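Local atomic coordinates of initiator protein NS1 (Murine minute virus, PDB entry 4R94), a protein that nicks viral DNA at the replication origin and unwinds it with its ATP-driven helicase, here represented by its N-terminal nickase domain. Residues L59-W67 and K84-K95. Residues are numbered along the deposited sequence; the frame is centred on the assembly and turned at random.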
ATOM      1  N   LEU A  59     -13.638   4.061  -0.281  1.00 22.63           N
ATOM      2  CA  LEU A  59     -12.183   4.020  -0.119  1.00 21.12           C
ATOM      3  C   LEU A  59     -11.490   4.768  -1.250  1.00 19.93           C
ATOM      4  O   LEU A  59     -10.506   5.493  -1.013  1.00 21.23           O
ATOM      5  CB  LEU A  59     -11.684   2.573  -0.045  1.00 20.81           C
ATOM      6  CG  LEU A  59     -12.010   1.876   1.278  1.00 20.76           C
ATOM      7  CD1 LEU A  59     -11.791   0.378   1.183  1.00 21.50           C
ATOM      8  CD2 LEU A  59     -11.172   2.471   2.408  1.00 24.49           C
ATOM      9  N   GLN A  60     -11.985   4.607  -2.474  1.00 18.10           N
ATOM     10  CA  GLN A  60     -11.378   5.315  -3.593  1.00 19.80           C
ATOM     11  C   GLN A  60     -11.569   6.826  -3.431  1.00 23.18           C
ATOM     12  O   GLN A  60     -10.655   7.600  -3.699  1.00 21.20           O
ATOM     13  CB  GLN A  60     -11.939   4.837  -4.927  1.00 22.53           C
ATOM     14  CG  GLN A  60     -11.162   5.373  -6.132  1.00 20.85           C
ATOM     15  CD  GLN A  60     -11.814   5.014  -7.448  1.00 25.92           C
ATOM     16  OE1 GLN A  60     -12.101   3.847  -7.710  1.00 23.89           O
ATOM     17  NE2 GLN A  60     -12.048   6.019  -8.290  1.00 31.11           N
ATOM     18  N   ARG A  61     -12.741   7.251  -2.964  1.00 24.16           N
ATOM     19  CA  ARG A  61     -12.924   8.677  -2.684  1.00 23.94           C
ATOM     20  C   ARG A  61     -11.922   9.179  -1.637  1.00 23.40           C
ATOM     21  O   ARG A  61     -11.382  10.272  -1.777  1.00 23.60           O
ATOM     22  CB  ARG A  61     -14.360   8.975  -2.243  1.00 26.64           C
ATOM     23  CG  ARG A  61     -15.330   9.008  -3.421  1.00 30.96           C
ATOM     24  CD  ARG A  61     -16.686   9.582  -3.029  1.00 35.42           C
ATOM     25  NE  ARG A  61     -17.379   8.701  -2.105  1.00 35.66           N
ATOM     26  CZ  ARG A  61     -18.261   7.784  -2.482  1.00 40.44           C
ATOM     27  NH1 ARG A  61     -18.565   7.651  -3.768  1.00 42.45           N
ATOM     28  NH2 ARG A  61     -18.840   7.006  -1.577  1.00 44.51           N
ATOM     29  N   GLY A  62     -11.663   8.379  -0.608  1.00 20.93           N
ATOM     30  CA  GLY A  62     -10.650   8.718   0.373  1.00 22.56           C
ATOM     31  C   GLY A  62      -9.273   8.916  -0.241  1.00 23.66           C
ATOM     32  O   GLY A  62      -8.556   9.841   0.120  1.00 20.42           O
ATOM     33  N   ALA A  63      -8.905   8.062  -1.187  1.00 21.59           N
ATOM     34  CA  ALA A  63      -7.592   8.187  -1.835  1.00 18.60           C
ATOM     35  C   ALA A  63      -7.493   9.474  -2.656  1.00 20.51           C
ATOM     36  O   ALA A  63      -6.472  10.165  -2.632  1.00 21.19           O
ATOM     37  CB  ALA A  63      -7.318   6.969  -2.730  1.00 20.59           C
ATOM     38  N   GLU A  64      -8.562   9.769  -3.399  1.00 22.21           N
ATOM     39  CA  GLU A  64      -8.647  10.984  -4.202  1.00 21.45           C
ATOM     40  C   GLU A  64      -8.461  12.221  -3.350  1.00 20.54           C
ATOM     41  O   GLU A  64      -7.684  13.101  -3.688  1.00 20.92           O
ATOM     42  CB  GLU A  64     -10.004  11.050  -4.926  1.00 20.90           C
ATOM     43  CG  GLU A  64     -10.171  10.002  -6.008  1.00 20.61           C
ATOM     44  CD  GLU A  64     -11.630   9.809  -6.417  1.00 25.92           C
ATOM     45  OE1 GLU A  64     -12.523  10.351  -5.735  1.00 26.18           O
ATOM     46  OE2 GLU A  64     -11.869   9.088  -7.400  1.00 28.14           O
ATOM     47  N   THR A  65      -9.175  12.286  -2.235  1.00 21.55           N
ATOM     48  CA  THR A  65      -9.116  13.479  -1.396  1.00 22.81           C
ATOM     49  C   THR A  65      -7.780  13.571  -0.664  1.00 22.00           C
ATOM     50  O   THR A  65      -7.264  14.648  -0.450  1.00 22.81           O
ATOM     51  CB  THR A  65     -10.304  13.510  -0.420  1.00 26.99           C
ATOM     52  OG1 THR A  65     -11.496  13.707  -1.193  1.00 28.97           O
ATOM     53  CG2 THR A  65     -10.189  14.660   0.570  1.00 27.59           C
ATOM     54  N   THR A  66      -7.197  12.429  -0.326  1.00 20.61           N
ATOM     55  CA  THR A  66      -5.859  12.420   0.252  1.00 18.21           C
ATOM     56  C   THR A  66      -4.847  12.989  -0.738  1.00 20.36           C
ATOM     57  O   THR A  66      -3.992  13.805  -0.364  1.00 20.93           O
ATOM     58  CB  THR A  66      -5.458  10.997   0.680  1.00 21.16           C
ATOM     59  OG1 THR A  66      -6.285  10.593   1.779  1.00 23.42           O
ATOM     60  CG2 THR A  66      -3.998  10.948   1.107  1.00 18.87           C
ATOM     61  N   TRP A  67      -4.947  12.573  -1.999  1.00 19.19           N
ATOM     62  CA  TRP A  67      -4.107  13.145  -3.045  1.00 20.78           C
ATOM     63  C   TRP A  67      -4.336  14.648  -3.163  1.00 22.72           C
ATOM     64  O   TRP A  67      -3.389  15.439  -3.203  1.00 21.90           O
ATOM     65  CB  TRP A  67      -4.366  12.467  -4.395  1.00 20.84           C
ATOM     66  CG  TRP A  67      -3.591  13.093  -5.529  1.00 24.43           C
ATOM     67  CD1 TRP A  67      -3.961  14.182  -6.270  1.00 31.10           C
ATOM     68  CD2 TRP A  67      -2.311  12.680  -6.040  1.00 26.88           C
ATOM     69  NE1 TRP A  67      -2.994  14.470  -7.207  1.00 32.37           N
ATOM     70  CE2 TRP A  67      -1.974  13.564  -7.088  1.00 28.14           C
ATOM     71  CE3 TRP A  67      -1.417  11.652  -5.709  1.00 29.35           C
ATOM     72  CZ2 TRP A  67      -0.787  13.449  -7.817  1.00 32.39           C
ATOM     73  CZ3 TRP A  67      -0.230  11.541  -6.435  1.00 32.06           C
ATOM     74  CH2 TRP A  67       0.071  12.435  -7.474  1.00 34.05           C
ATOM     75  N   LYS A  84      -2.540   8.303 -11.792  1.00 24.00           N
ATOM     76  CA  LYS A  84      -3.269   8.702 -10.591  1.00 23.12           C
ATOM     77  C   LYS A  84      -4.515   7.850 -10.378  1.00 23.75           C
ATOM     78  O   LYS A  84      -4.768   7.363  -9.278  1.00 21.17           O
ATOM     79  CB  LYS A  84      -3.659  10.181 -10.663  1.00 25.89           C
ATOM     80  CG  LYS A  84      -2.487  11.134 -10.409  1.00 26.69           C
ATOM     81  CD  LYS A  84      -2.859  12.588 -10.725  1.00 33.85           C
ATOM     82  CE  LYS A  84      -4.106  13.026  -9.976  1.00 34.61           C
ATOM     83  NZ  LYS A  84      -4.569  14.392 -10.389  1.00 43.63           N
ATOM     84  N   LYS A  85      -5.297   7.669 -11.432  1.00 22.31           N
ATOM     85  CA  LYS A  85      -6.500   6.860 -11.322  1.00 23.83           C
ATOM     86  C   LYS A  85      -6.189   5.444 -10.856  1.00 20.25           C
ATOM     87  O   LYS A  85      -6.874   4.904  -9.980  1.00 19.00           O
ATOM     88  CB  LYS A  85      -7.232   6.803 -12.653  1.00 24.50           C
ATOM     89  CG  LYS A  85      -8.633   6.239 -12.523  1.00 32.06           C
ATOM     90  CD  LYS A  85      -9.546   6.851 -13.560  1.00 40.56           C
ATOM     91  CE  LYS A  85     -11.002   6.788 -13.125  1.00 47.14           C
ATOM     92  NZ  LYS A  85     -11.350   7.786 -12.074  1.00 37.41           N
ATOM     93  N   GLN A  86      -5.165   4.838 -11.439  1.00 19.34           N
ATOM     94  CA  GLN A  86      -4.858   3.462 -11.071  1.00 19.62           C
ATOM     95  C   GLN A  86      -4.371   3.383  -9.631  1.00 19.10           C
ATOM     96  O   GLN A  86      -4.714   2.426  -8.913  1.00 17.85           O
ATOM     97  CB  GLN A  86      -3.837   2.854 -12.030  1.00 19.19           C
ATOM     98  CG  GLN A  86      -3.463   1.401 -11.694  1.00 19.56           C
ATOM     99  CD  GLN A  86      -4.610   0.433 -11.947  1.00 20.54           C
ATOM    100  OE1 GLN A  86      -4.720  -0.131 -13.037  1.00 19.35           O
ATOM    101  NE2 GLN A  86      -5.476   0.242 -10.940  1.00 17.82           N
ATOM    102  N   VAL A  87      -3.580   4.366  -9.204  1.00 16.33           N
ATOM    103  CA  VAL A  87      -3.084   4.361  -7.816  1.00 16.82           C
ATOM    104  C   VAL A  87      -4.259   4.510  -6.834  1.00 18.02           C
ATOM    105  O   VAL A  87      -4.292   3.844  -5.791  1.00 18.32           O
ATOM    106  CB  VAL A  87      -2.052   5.465  -7.580  1.00 18.54           C
ATOM    107  CG1 VAL A  87      -1.775   5.635  -6.093  1.00 21.22           C
ATOM    108  CG2 VAL A  87      -0.756   5.130  -8.322  1.00 18.45           C
ATOM    109  N   PHE A  88      -5.235   5.351  -7.175  1.00 19.50           N
ATOM    110  CA  PHE A  88      -6.413   5.517  -6.317  1.00 17.56           C
ATOM    111  C   PHE A  88      -7.204   4.213  -6.211  1.00 17.68           C
ATOM    112  O   PHE A  88      -7.632   3.810  -5.123  1.00 17.74           O
ATOM    113  CB  PHE A  88      -7.341   6.620  -6.838  1.00 19.71           C
ATOM    114  CG  PHE A  88      -6.695   7.967  -6.912  1.00 21.05           C
ATOM    115  CD1 PHE A  88      -5.578   8.259  -6.135  1.00 21.72           C
ATOM    116  CD2 PHE A  88      -7.199   8.938  -7.761  1.00 24.18           C
ATOM    117  CE1 PHE A  88      -4.979   9.503  -6.208  1.00 27.29           C
ATOM    118  CE2 PHE A  88      -6.604  10.187  -7.834  1.00 24.83           C
ATOM    119  CZ  PHE A  88      -5.498  10.466  -7.062  1.00 28.52           C
ATOM    120  N   ILE A  89      -7.405   3.563  -7.353  1.00 15.91           N
ATOM    121  CA  ILE A  89      -8.041   2.261  -7.366  1.00 16.45           C
ATOM    122  C   ILE A  89      -7.242   1.264  -6.521  1.00 14.94           C
ATOM    123  O   ILE A  89      -7.815   0.574  -5.705  1.00 16.26           O
ATOM    124  CB  ILE A  89      -8.209   1.739  -8.798  1.00 16.74           C
ATOM    125  CG1 ILE A  89      -9.276   2.590  -9.512  1.00 19.48           C
ATOM    126  CG2 ILE A  89      -8.599   0.257  -8.788  1.00 17.79           C
ATOM    127  CD1 ILE A  89      -9.394   2.326 -10.999  1.00 22.46           C
ATOM    128  N   PHE A  90      -5.927   1.192  -6.701  1.00 16.40           N
ATOM    129  CA  PHE A  90      -5.160   0.219  -5.919  1.00 15.76           C
ATOM    130  C   PHE A  90      -5.236   0.521  -4.421  1.00 17.42           C
ATOM    131  O   PHE A  90      -5.270  -0.399  -3.605  1.00 16.47           O
ATOM    132  CB  PHE A  90      -3.702   0.178  -6.372  1.00 14.00           C
ATOM    133  CG  PHE A  90      -3.469  -0.587  -7.639  1.00 15.36           C
ATOM    134  CD1 PHE A  90      -4.281  -1.666  -7.998  1.00 17.61           C
ATOM    135  CD2 PHE A  90      -2.415  -0.239  -8.476  1.00 18.50           C
ATOM    136  CE1 PHE A  90      -4.043  -2.379  -9.181  1.00 20.67           C
ATOM    137  CE2 PHE A  90      -2.170  -0.959  -9.637  1.00 19.06           C
ATOM    138  CZ  PHE A  90      -2.983  -2.021  -9.994  1.00 19.34           C
ATOM    139  N   ASP A  91      -5.284   1.801  -4.053  1.00 17.53           N
ATOM    140  CA  ASP A  91      -5.395   2.146  -2.627  1.00 15.85           C
ATOM    141  C   ASP A  91      -6.668   1.543  -2.061  1.00 17.86           C
ATOM    142  O   ASP A  91      -6.649   0.921  -0.997  1.00 17.45           O
ATOM    143  CB  ASP A  91      -5.377   3.663  -2.419  1.00 15.92           C
ATOM    144  CG  ASP A  91      -5.082   4.049  -0.981  1.00 17.97           C
ATOM    145  OD1 ASP A  91      -3.993   3.689  -0.483  1.00 18.19           O
ATOM    146  OD2 ASP A  91      -5.949   4.705  -0.354  1.00 21.04           O
ATOM    147  N   SER A  92      -7.766   1.668  -2.806  1.00 16.04           N
ATOM    148  CA  SER A  92      -9.022   1.083  -2.340  1.00 16.06           C
ATOM    149  C   SER A  92      -8.945  -0.443  -2.264  1.00 16.27           C
ATOM    150  O   SER A  92      -9.456  -1.024  -1.314  1.00 17.73           O
ATOM    151  CB  SER A  92     -10.223   1.528  -3.224  1.00 15.83           C
ATOM    152  OG  SER A  92     -10.236   0.922  -4.512  1.00 18.90           O
ATOM    153  N   LEU A  93      -8.314  -1.091  -3.250  1.00 16.44           N
ATOM    154  CA  LEU A  93      -8.231  -2.549  -3.271  1.00 14.93           C
ATOM    155  C   LEU A  93      -7.326  -3.117  -2.171  1.00 16.36           C
ATOM    156  O   LEU A  93      -7.663  -4.148  -1.559  1.00 15.95           O
ATOM    157  CB  LEU A  93      -7.740  -3.045  -4.637  1.00 15.53           C
ATOM    158  CG  LEU A  93      -8.671  -2.762  -5.826  1.00 16.69           C
ATOM    159  CD1 LEU A  93      -8.006  -3.304  -7.079  1.00 20.91           C
ATOM    160  CD2 LEU A  93     -10.075  -3.367  -5.638  1.00 21.04           C
ATOM    161  N   VAL A  94      -6.179  -2.475  -1.957  1.00 16.17           N
ATOM    162  CA  VAL A  94      -5.281  -2.868  -0.881  1.00 15.08           C
ATOM    163  C   VAL A  94      -6.012  -2.819   0.460  1.00 17.48           C
ATOM    164  O   VAL A  94      -6.000  -3.796   1.230  1.00 17.38           O
ATOM    165  CB  VAL A  94      -4.038  -1.969  -0.842  1.00 16.18           C
ATOM    166  CG1 VAL A  94      -3.223  -2.243   0.428  1.00 15.27           C
ATOM    167  CG2 VAL A  94      -3.174  -2.230  -2.088  1.00 17.42           C
ATOM    168  N   LYS A  95      -6.681  -1.698   0.719  1.00 16.41           N
ATOM    169  CA  LYS A  95      -7.385  -1.544   1.982  1.00 18.46           C
ATOM    170  C   LYS A  95      -8.543  -2.522   2.110  1.00 18.49           C
ATOM    171  O   LYS A  95      -8.764  -3.056   3.198  1.00 19.23           O
ATOM    172  CB  LYS A  95      -7.845  -0.101   2.147  1.00 19.46           C
ATOM    173  CG  LYS A  95      -6.646   0.797   2.388  1.00 19.10           C
ATOM    174  CD  LYS A  95      -6.968   2.263   2.394  1.00 20.15           C
ATOM    175  CE  LYS A  95      -5.679   3.036   2.704  1.00 19.40           C
ATOM    176  NZ  LYS A  95      -5.912   4.507   2.669  1.00 18.82           N
TER
HETATM  177  O   HOH W   1      -8.470   4.753   0.463  1.00 25.97           O
HETATM  178  O   HOH W   2     -12.102   1.449  -6.668  1.00 22.28           O
HETATM  179  O   HOH W   3     -10.100   8.910  -9.956  1.00 33.76           O
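The Phe88 ring lies between Glu64 CA, centred over one face 4.2 Å from the ring centroid, and its own helix's Lys84 O near the rim of the opposite face; water 3 lies in plane beside CD2. This is knobs-into-holes packing between helices 54-70 and 81-104 of the HUH-type nickase domain, close to its central antiparallel sheet; segments 59-67 and 84-95 run at 130° with axes 7.9 Å apart. The CE1-CZ edge of Phe88 is turned toward the face of the Trp67 indole in an offset T-shaped pair, planes 66° apart, and Trp67 CB comes within 3.5 Å of Phe88 CZ. Lys84 bends at chi3 to lay its aliphatic chain across one indole face, CG over the six-membered ring and CE 3.3 Å from Trp67 NE1, while Lys216 makes a cation-pi contact with the same indole.

Phe88 fills the hole among Gln60, Ala63, Glu64 and Trp67; in return Gln60 enters the one formed by Lys85, Phe88, Ile89 and Ser92. With CG anti to the backbone N (chi1 -170°), the extended Gln60 chain runs beside Ile89, and its NE2 donates to Glu64 OE2 and Glu50. Small Ser92 and Ala63 let the backbones approach: Leu59 CB packs on Ser92 CB at 3.7 Å, and Ala63 CB rests against Asp91.

No direct hydrogen bond joins the two segments; waters do. Water 2 links Gln60 OE1 with Ser92 OG, and water 3 Glu64 OE2 with Lys85 NZ. Asp91 is salt-bridged to Lys95 and bonded through OD1 to His118 on metal-ligand strand 112-121; water 1 donates one hydrogen bond to its OD2 and the other to Leu59 O at 2.6 Å.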